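Local structure of nuclear RNA export factor 2, Panoramix fusion (6OPF) at residues Val10-His13 / Lys14-Leu17; Gly23-Ser26 / Thr27-Thr30; Leu44-Phe47 / Ile48-Asn51. The protein works in the ovary with Panx, piwi and Nxt1 as an effector of cotranscriptional transposon silencing, its UBA domain mediating the interaction with Panx. All blocks are in the same frame, centred on the assembly; numbering follows the deposited sequence.

Contact 1 (Val10-His13 / Lys14-Leu17); sequences VKDH and KLLL
L15 and L16 meet the preceding turn with their branch carbons: CG of L15 lies 3.4 Å from O of K11, and CG of L16 lies 3.4 Å from O of D12. Both leucines carry CG beside the backbone N and away from the carbonyl carbon (chi1 -67° and -75°), which folds the branch back over the carbonyl four residues earlier. Each oxygen also takes a backbone bond, N of L15 to O of K11 at 2.9 Å and N of L16 to O of D12 at 2.9 Å. These are rungs of the i to i+4 ladder of an alpha helix, here helix 8-22, the first of the Nxf2 UBA (TAP-C) domain. Its packed side is marked by L15, which reaches V29 and V33 of helix 26-35 and also W38, where K11 forms a cation-pi pair. K14 keeps CB 3.2 Å from O of K11, then bends at chi3 (-100°) and brings NZ to O of W38, a hydrogen bond. The solvent side is looser. D12 and L16 approach only distantly there, OD2 of D12 standing 4.3 Å from CD1 of L16, while the exposed H13 turns its ring back along the helix to bond O of D9 through ND1.

Contact 2 (Gly23-Ser26 / Thr27-Thr30); sequences GLIS and TWVT
The indole of W28 meets I25 at its edge: CG1 of I25 lies in the plane of the ring, 3.6 Å from CD1 of W28, and the two side chains cross obliquely. W28 also touches A60 of its own chain and T27 of the second subunit. I25 reaches this place because its CG1 branch sits between the backbone N and the carbonyl carbon (chi1 57°), leaning toward the first turn of the helix. The same branch runs alongside T27, with CD1 of I25 at 3.7 Å from OG1 of T27.

The carbonyl of S26 is the other flat group, and it is used from both faces. N of T30 donates to O of S26 at 2.9 Å from one face, tilted 25° from the carbonyl plane; OG1 of T30 donates to the same oxygen at 2.9 Å from the opposite face. Two donors of one residue grip a single acceptor, and the OG1 bond holds the threonine hydroxyl in place. I25 is the N-cap residue, and its O takes N of V29 at 3.0 Å. V29 also covers the turn with CG2, 3.8 Å from CB of L24, and CB of L24 meets CB of W28.

This is the start of a helix following a short connection in the Nxf2 UBA domain, where G23, with positive phi, is the first residue to leave helix 8-22. OG of S26 lies at the subunit interface, bonded to D12 of the second subunit and to Q19 of its own chain. V29 packs on L15 and F18 of helix 8-22, and I25 pairs through its backbone with A60. W28, on helix 26-35, and L24, in the loop before it, both touch I56 in the loop after helix 40-52.

Contact 3 (Leu44-Phe47 / Ile48-Asn51); sequences LKLF and IQKN
F47 and I48, neighbours in sequence, cross at about a right angle, with CD2 of F47 4.2 Å from CG1 of I48. The phenyl of F47 is carried by a CG placed opposite its backbone N (chi1 164°), and the ring stands obliquely near the amide of the next residue. I48 turns its CG1 back beside its own backbone N, to 3.3 Å from O of L44, and CD1 follows along the same carbonyl. That oxygen also receives N of I48 at 3.0 Å, so one carbonyl carries a backbone bond and an apolar branch together.

Residues 44-47 and 48-51 are successive turns of helix 40-52, the third helix of the Nxf2 UBA domain, and F47 and I48 face different neighbours. F47 is buried against F18 and T22 of helix 8-22. I48, by contrast, packs on L90 of helix 75-93, the Panoramix part of this engineered fusion.

L46 starts out away from the following turn, but its end comes back toward it and also touches E35 of helix 26-35. It lies side by side with Q49, CD2 of L46 at 3.9 Å from OE1 of Q49, and CE of K50 passes CD2 of L46 at 4.3 Å. The carbonyl of L46 takes N of K50 at 2.7 Å, while NZ of K50 makes long, weak ion pairs with E35 and E55.

Followed from the N terminus, the contacts come in series, none nested in or crossing another; each is local, between residues a few positions apart, and closes no larger loop. Contact 1 is within helix 8-22. The chain then turns at contact 2, the short connection that opens helix 26-35, and the two contacts touch where the backbone and side chain of L15 meet V29 and T30. Contact 3, on helix 40-52, comes last and meets contact 2 through L24 and F47, whereas it stays about 7 Å from contact 1 at the nearest atoms. Contact 2 thus touches both, while helix 40-52 also packs directly on helix 8-22 through F47 and L44 on F18.

Contact 1 (Val10-His13 / Lys14-Leu17)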
ATOM      1  N   VAL D  10     -11.665  -0.837 -15.777  1.00 40.43           N
ATOM      2  CA  VAL D  10     -11.245  -1.229 -17.141  1.00 38.27           C
ATOM      3  C   VAL D  10      -9.836  -1.824 -17.121  1.00 42.00           C
ATOM      4  O   VAL D  10      -9.643  -2.873 -17.733  1.00 37.73           O
ATOM      5  CB  VAL D  10     -11.259   0.026 -18.006  1.00 42.30           C
ATOM      6  CG1 VAL D  10     -10.640  -0.198 -19.362  1.00 39.69           C
ATOM      7  CG2 VAL D  10     -12.648   0.616 -18.082  1.00 42.29           C
ATOM      8  N   LYS D  11      -8.878  -1.134 -16.510  1.00 37.28           N
ATOM      9  CA  LYS D  11      -7.526  -1.682 -16.487  1.00 37.94           C
ATOM     10  C   LYS D  11      -7.524  -3.088 -15.913  1.00 35.36           C
ATOM     11  O   LYS D  11      -6.805  -3.967 -16.406  1.00 33.57           O
ATOM     12  CB  LYS D  11      -6.604  -0.765 -15.696  1.00 35.20           C
ATOM     13  CG  LYS D  11      -6.213   0.473 -16.466  1.00 40.48           C
ATOM     14  CD  LYS D  11      -5.247   1.340 -15.685  1.00 43.57           C
ATOM     15  CE  LYS D  11      -4.850   2.564 -16.488  1.00 43.55           C
ATOM     16  NZ  LYS D  11      -3.958   3.472 -15.715  1.00 41.67           N
ATOM     17  N   ASP D  12      -8.366  -3.332 -14.905  1.00 36.33           N
ATOM     18  CA  ASP D  12      -8.425  -4.657 -14.302  1.00 40.41           C
ATOM     19  C   ASP D  12      -8.892  -5.707 -15.296  1.00 36.40           C
ATOM     20  O   ASP D  12      -8.374  -6.827 -15.308  1.00 34.36           O
ATOM     21  CB  ASP D  12      -9.335  -4.664 -13.077  1.00 42.42           C
ATOM     22  CG  ASP D  12      -9.039  -5.845 -12.158  1.00 52.61           C
ATOM     23  OD1 ASP D  12      -7.851  -6.030 -11.789  1.00 52.51           O
ATOM     24  OD2 ASP D  12      -9.983  -6.602 -11.831  1.00 56.53           O
ATOM     25  N   HIS D  13      -9.888  -5.377 -16.122  1.00 38.46           N
ATOM     26  CA  HIS D  13     -10.332  -6.334 -17.126  1.00 34.97           C
ATOM     27  C   HIS D  13      -9.245  -6.598 -18.163  1.00 35.02           C
ATOM     28  O   HIS D  13      -9.137  -7.719 -18.679  1.00 35.28           O
ATOM     29  CB  HIS D  13     -11.628  -5.841 -17.775  1.00 36.69           C
ATOM     30  CG  HIS D  13     -12.826  -6.028 -16.901  1.00 41.72           C
ATOM     31  ND1 HIS D  13     -13.261  -5.064 -16.016  1.00 45.65           N
ATOM     32  CD2 HIS D  13     -13.648  -7.091 -16.733  1.00 42.83           C
ATOM     33  CE1 HIS D  13     -14.319  -5.512 -15.364  1.00 47.35           C
ATOM     34  NE2 HIS D  13     -14.574  -6.740 -15.779  1.00 48.12           N
ATOM     35  N   LYS D  14      -8.430  -5.592 -18.468  1.00 31.88           N
ATOM     36  CA  LYS D  14      -7.270  -5.802 -19.329  1.00 30.32           C
ATOM     37  C   LYS D  14      -6.275  -6.773 -18.690  1.00 33.55           C
ATOM     38  O   LYS D  14      -5.791  -7.714 -19.340  1.00 30.50           O
ATOM     39  CB  LYS D  14      -6.617  -4.451 -19.604  1.00 34.87           C
ATOM     40  CG  LYS D  14      -5.830  -4.330 -20.882  1.00 39.08           C
ATOM     41  CD  LYS D  14      -5.338  -2.908 -21.033  1.00 35.35           C
ATOM     42  CE  LYS D  14      -6.217  -2.128 -21.991  1.00 41.85           C
ATOM     43  NZ  LYS D  14      -5.653  -0.802 -22.361  1.00 40.07           N
ATOM     44  N   LEU D  15      -5.946  -6.547 -17.414  1.00 34.00           N
ATOM     45  CA  LEU D  15      -5.019  -7.428 -16.705  1.00 30.25           C
ATOM     46  C   LEU D  15      -5.561  -8.849 -16.646  1.00 29.95           C
ATOM     47  O   LEU D  15      -4.810  -9.814 -16.816  1.00 24.10           O
ATOM     48  CB  LEU D  15      -4.774  -6.888 -15.295  1.00 26.20           C
ATOM     49  CG  LEU D  15      -4.020  -5.558 -15.195  1.00 26.45           C
ATOM     50  CD1 LEU D  15      -4.011  -5.066 -13.756  1.00 30.20           C
ATOM     51  CD2 LEU D  15      -2.599  -5.751 -15.676  1.00 26.40           C
ATOM     52  N   LEU D  16      -6.876  -8.994 -16.430  1.00 27.77           N
ATOM     53  CA  LEU D  16      -7.501 -10.315 -16.427  1.00 28.44           C
ATOM     54  C   LEU D  16      -7.361 -10.988 -17.783  1.00 25.23           C
ATOM     55  O   LEU D  16      -7.099 -12.194 -17.862  1.00 26.96           O
ATOM     56  CB  LEU D  16      -8.981 -10.213 -16.047  1.00 29.06           C
ATOM     57  CG  LEU D  16      -9.316  -9.970 -14.576  1.00 36.09           C
ATOM     58  CD1 LEU D  16     -10.832 -10.024 -14.366  1.00 42.77           C
ATOM     59  CD2 LEU D  16      -8.586 -10.970 -13.674  1.00 37.64           C
ATOM     60  N   LEU D  17      -7.533 -10.225 -18.857  1.00 27.22           N
ATOM     61  CA  LEU D  17      -7.400 -10.785 -20.193  1.00 26.33           C
ATOM     62  C   LEU D  17      -5.956 -11.178 -20.471  1.00 24.16           C
ATOM     63  O   LEU D  17      -5.683 -12.285 -20.947  1.00 22.36           O
ATOM     64  CB  LEU D  17      -7.885  -9.779 -21.230  1.00 29.57           C
ATOM     65  CG  LEU D  17      -7.642 -10.140 -22.693  1.00 27.23           C
ATOM     66  CD1 LEU D  17      -8.348 -11.447 -22.978  1.00 31.90           C
ATOM     67  CD2 LEU D  17      -8.175  -9.040 -23.592  1.00 36.48           C
TER

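Contact 2 (Gly23-Ser26 / Thr27-Thr30)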
ATOM      1  N   GLY D  23      -1.470 -16.968 -19.020  1.00 24.26           N
ATOM      2  CA  GLY D  23      -1.410 -17.811 -17.840  1.00 25.39           C
ATOM      3  C   GLY D  23      -0.425 -17.386 -16.762  1.00 25.29           C
ATOM      4  O   GLY D  23      -0.130 -18.181 -15.873  1.00 27.70           O
ATOM      5  N   LEU D  24       0.080 -16.153 -16.794  1.00 23.94           N
ATOM      6  CA  LEU D  24       1.076 -15.700 -15.829  1.00 22.95           C
ATOM      7  C   LEU D  24       0.450 -15.348 -14.476  1.00 24.52           C
ATOM      8  O   LEU D  24      -0.675 -14.844 -14.393  1.00 23.40           O
ATOM      9  CB  LEU D  24       1.820 -14.474 -16.363  1.00 25.81           C
ATOM     10  CG  LEU D  24       2.833 -14.647 -17.502  1.00 24.61           C
ATOM     11  CD1 LEU D  24       3.133 -13.315 -18.142  1.00 21.60           C
ATOM     12  CD2 LEU D  24       4.104 -15.355 -17.023  1.00 25.86           C
ATOM     13  N   ILE D  25       1.209 -15.587 -13.408  1.00 24.11           N
ATOM     14  CA  ILE D  25       0.800 -15.095 -12.096  1.00 21.65           C
ATOM     15  C   ILE D  25       0.710 -13.568 -12.105  1.00 22.37           C
ATOM     16  O   ILE D  25       1.293 -12.867 -12.950  1.00 20.07           O
ATOM     17  CB  ILE D  25       1.744 -15.587 -10.985  1.00 25.18           C
ATOM     18  CG1 ILE D  25       3.195 -15.177 -11.278  1.00 23.25           C
ATOM     19  CG2 ILE D  25       1.632 -17.098 -10.805  1.00 27.12           C
ATOM     20  CD1 ILE D  25       4.179 -15.729 -10.250  1.00 21.90           C
ATOM     21  N   SER D  26      -0.039 -13.048 -11.125  1.00 23.74           N
ATOM     22  CA  SER D  26      -0.499 -11.661 -11.163  1.00 24.59           C
ATOM     23  C   SER D  26       0.643 -10.659 -11.065  1.00 20.32           C
ATOM     24  O   SER D  26       0.570  -9.581 -11.668  1.00 20.88           O
ATOM     25  CB  SER D  26      -1.525 -11.428 -10.057  1.00 22.52           C
ATOM     26  OG  SER D  26      -2.731 -12.118 -10.354  1.00 25.55           O
ATOM     27  N   THR D  27       1.696 -10.983 -10.314  1.00 22.66           N
ATOM     28  CA  THR D  27       2.865 -10.104 -10.254  1.00 21.78           C
ATOM     29  C   THR D  27       3.445  -9.852 -11.638  1.00 21.71           C
ATOM     30  O   THR D  27       3.680  -8.704 -12.023  1.00 22.30           O
ATOM     31  CB  THR D  27       3.940 -10.711  -9.356  1.00 25.00           C
ATOM     32  OG1 THR D  27       4.136 -12.085  -9.714  1.00 20.58           O
ATOM     33  CG2 THR D  27       3.517 -10.630  -7.905  1.00 23.09           C
ATOM     34  N   TRP D  28       3.717 -10.922 -12.392  1.00 21.72           N
ATOM     35  CA  TRP D  28       4.252 -10.769 -13.742  1.00 19.67           C
ATOM     36  C   TRP D  28       3.271 -10.048 -14.655  1.00 23.54           C
ATOM     37  O   TRP D  28       3.669  -9.173 -15.434  1.00 23.01           O
ATOM     38  CB  TRP D  28       4.610 -12.141 -14.317  1.00 21.74           C
ATOM     39  CG  TRP D  28       5.907 -12.707 -13.798  1.00 23.42           C
ATOM     40  CD1 TRP D  28       6.054 -13.647 -12.812  1.00 22.63           C
ATOM     41  CD2 TRP D  28       7.235 -12.388 -14.245  1.00 24.77           C
ATOM     42  NE1 TRP D  28       7.386 -13.925 -12.619  1.00 25.14           N
ATOM     43  CE2 TRP D  28       8.132 -13.156 -13.470  1.00 25.12           C
ATOM     44  CE3 TRP D  28       7.755 -11.508 -15.205  1.00 28.12           C
ATOM     45  CZ2 TRP D  28       9.523 -13.092 -13.641  1.00 26.74           C
ATOM     46  CZ3 TRP D  28       9.142 -11.443 -15.373  1.00 28.71           C
ATOM     47  CH2 TRP D  28      10.004 -12.231 -14.594  1.00 27.16           C
ATOM     48  N   VAL D  29       1.977 -10.387 -14.563  1.00 21.32           N
ATOM     49  CA  VAL D  29       0.966  -9.703 -15.380  1.00 20.81           C
ATOM     50  C   VAL D  29       1.042  -8.195 -15.171  1.00 23.40           C
ATOM     51  O   VAL D  29       1.115  -7.420 -16.131  1.00 20.15           O
ATOM     52  CB  VAL D  29      -0.450 -10.238 -15.074  1.00 20.63           C
ATOM     53  CG1 VAL D  29      -1.519  -9.353 -15.747  1.00 22.90           C
ATOM     54  CG2 VAL D  29      -0.606 -11.685 -15.557  1.00 19.86           C
ATOM     55  N   THR D  30       1.017  -7.760 -13.909  1.00 24.15           N
ATOM     56  CA  THR D  30       0.976  -6.333 -13.609  1.00 24.41           C
ATOM     57  C   THR D  30       2.253  -5.639 -14.057  1.00 26.97           C
ATOM     58  O   THR D  30       2.206  -4.557 -14.654  1.00 30.48           O
ATOM     59  CB  THR D  30       0.756  -6.124 -12.109  1.00 28.18           C
ATOM     60  OG1 THR D  30      -0.411  -6.845 -11.692  1.00 31.20           O
ATOM     61  CG2 THR D  30       0.594  -4.642 -11.796  1.00 28.27           C
TER

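Contact 3 (Leu44-Phe47 / Ile48-Asn51)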
ATOM      1  N   LEU D  44       2.048  -7.934 -24.915  1.00 28.40           N
ATOM      2  CA  LEU D  44       2.271  -9.281 -25.441  1.00 29.67           C
ATOM      3  C   LEU D  44       3.680  -9.413 -26.004  1.00 28.71           C
ATOM      4  O   LEU D  44       4.343 -10.438 -25.811  1.00 26.10           O
ATOM      5  CB  LEU D  44       1.230  -9.624 -26.510  1.00 27.04           C
ATOM      6  CG  LEU D  44      -0.229  -9.770 -26.037  1.00 28.11           C
ATOM      7  CD1 LEU D  44      -1.184  -9.856 -27.231  1.00 35.29           C
ATOM      8  CD2 LEU D  44      -0.392 -10.985 -25.149  1.00 24.83           C
ATOM      9  N   LYS D  45       4.164  -8.363 -26.661  1.00 30.21           N
ATOM     10  CA  LYS D  45       5.492  -8.404 -27.260  1.00 33.92           C
ATOM     11  C   LYS D  45       6.588  -8.403 -26.199  1.00 32.53           C
ATOM     12  O   LYS D  45       7.615  -9.086 -26.356  1.00 27.98           O
ATOM     13  CB  LYS D  45       5.657  -7.231 -28.225  1.00 34.85           C
ATOM     14  CG  LYS D  45       5.162  -7.560 -29.638  1.00 33.59           C
ATOM     15  CD  LYS D  45       5.495  -6.444 -30.611  1.00 35.55           C
ATOM     16  CE  LYS D  45       4.299  -5.521 -30.815  1.00 43.81           C
ATOM     17  NZ  LYS D  45       4.571  -4.470 -31.837  1.00 45.76           N
ATOM     18  N   LEU D  46       6.400  -7.625 -25.128  1.00 32.36           N
ATOM     19  CA  LEU D  46       7.344  -7.656 -24.015  1.00 31.39           C
ATOM     20  C   LEU D  46       7.371  -9.032 -23.371  1.00 29.68           C
ATOM     21  O   LEU D  46       8.448  -9.575 -23.071  1.00 27.20           O
ATOM     22  CB  LEU D  46       6.976  -6.602 -22.972  1.00 31.61           C
ATOM     23  CG  LEU D  46       7.700  -5.264 -23.020  1.00 42.71           C
ATOM     24  CD1 LEU D  46       6.994  -4.265 -22.110  1.00 39.61           C
ATOM     25  CD2 LEU D  46       9.172  -5.425 -22.627  1.00 40.04           C
ATOM     26  N   PHE D  47       6.185  -9.598 -23.128  1.00 25.82           N
ATOM     27  CA  PHE D  47       6.092 -10.958 -22.613  1.00 25.81           C
ATOM     28  C   PHE D  47       6.946 -11.910 -23.437  1.00 26.51           C
ATOM     29  O   PHE D  47       7.769 -12.660 -22.894  1.00 27.27           O
ATOM     30  CB  PHE D  47       4.634 -11.413 -22.614  1.00 26.38           C
ATOM     31  CG  PHE D  47       4.474 -12.890 -22.474  1.00 26.82           C
ATOM     32  CD1 PHE D  47       4.978 -13.547 -21.356  1.00 24.99           C
ATOM     33  CD2 PHE D  47       3.822 -13.625 -23.458  1.00 25.69           C
ATOM     34  CE1 PHE D  47       4.830 -14.910 -21.215  1.00 28.62           C
ATOM     35  CE2 PHE D  47       3.658 -14.994 -23.327  1.00 27.45           C
ATOM     36  CZ  PHE D  47       4.163 -15.643 -22.212  1.00 28.56           C
ATOM     37  N   ILE D  48       6.772 -11.878 -24.762  1.00 26.71           N
ATOM     38  CA  ILE D  48       7.505 -12.790 -25.638  1.00 29.03           C
ATOM     39  C   ILE D  48       9.008 -12.535 -25.547  1.00 28.97           C
ATOM     40  O   ILE D  48       9.806 -13.479 -25.489  1.00 30.11           O
ATOM     41  CB  ILE D  48       7.003 -12.663 -27.089  1.00 31.29           C
ATOM     42  CG1 ILE D  48       5.571 -13.184 -27.208  1.00 31.27           C
ATOM     43  CG2 ILE D  48       7.935 -13.414 -28.035  1.00 31.20           C
ATOM     44  CD1 ILE D  48       4.868 -12.711 -28.444  1.00 33.13           C
ATOM     45  N   GLN D  49       9.411 -11.262 -25.546  1.00 30.06           N
ATOM     46  CA  GLN D  49      10.823 -10.910 -25.399  1.00 32.15           C
ATOM     47  C   GLN D  49      11.381 -11.403 -24.068  1.00 34.91           C
ATOM     48  O   GLN D  49      12.417 -12.081 -24.028  1.00 34.41           O
ATOM     49  CB  GLN D  49      11.001  -9.390 -25.518  1.00 33.73           C
ATOM     50  CG  GLN D  49      12.445  -8.898 -25.319  1.00 36.63           C
ATOM     51  CD  GLN D  49      12.818  -8.672 -23.850  1.00 46.28           C
ATOM     52  OE1 GLN D  49      12.272  -7.788 -23.181  1.00 44.62           O
ATOM     53  NE2 GLN D  49      13.761  -9.470 -23.347  1.00 41.51           N
ATOM     54  N   LYS D  50      10.726 -11.028 -22.962  1.00 27.54           N
ATOM     55  CA  LYS D  50      11.159 -11.475 -21.642  1.00 31.93           C
ATOM     56  C   LYS D  50      11.277 -12.990 -21.588  1.00 32.90           C
ATOM     57  O   LYS D  50      12.269 -13.524 -21.074  1.00 30.99           O
ATOM     58  CB  LYS D  50      10.190 -10.986 -20.565  1.00 31.34           C
ATOM     59  CG  LYS D  50      10.513  -9.614 -20.005  1.00 35.42           C
ATOM     60  CD  LYS D  50       9.439  -9.123 -19.036  1.00 35.45           C
ATOM     61  CE  LYS D  50       9.410  -7.601 -18.948  1.00 36.83           C
ATOM     62  NZ  LYS D  50      10.776  -7.014 -18.734  1.00 43.71           N
ATOM     63  N   ASN D  51      10.284 -13.699 -22.122  1.00 27.12           N
ATOM     64  CA  ASN D  51      10.356 -15.154 -22.124  1.00 30.47           C
ATOM     65  C   ASN D  51      11.488 -15.655 -23.008  1.00 32.44           C
ATOM     66  O   ASN D  51      12.091 -16.689 -22.711  1.00 31.96           O
ATOM     67  CB  ASN D  51       9.056 -15.785 -22.598  1.00 27.87           C
ATOM     68  CG  ASN D  51       9.096 -17.278 -22.469  1.00 34.39           C
ATOM     69  OD1 ASN D  51       9.112 -17.807 -21.355  1.00 37.80           O
ATOM     70  ND2 ASN D  51       9.181 -17.977 -23.597  1.00 33.50           N
TER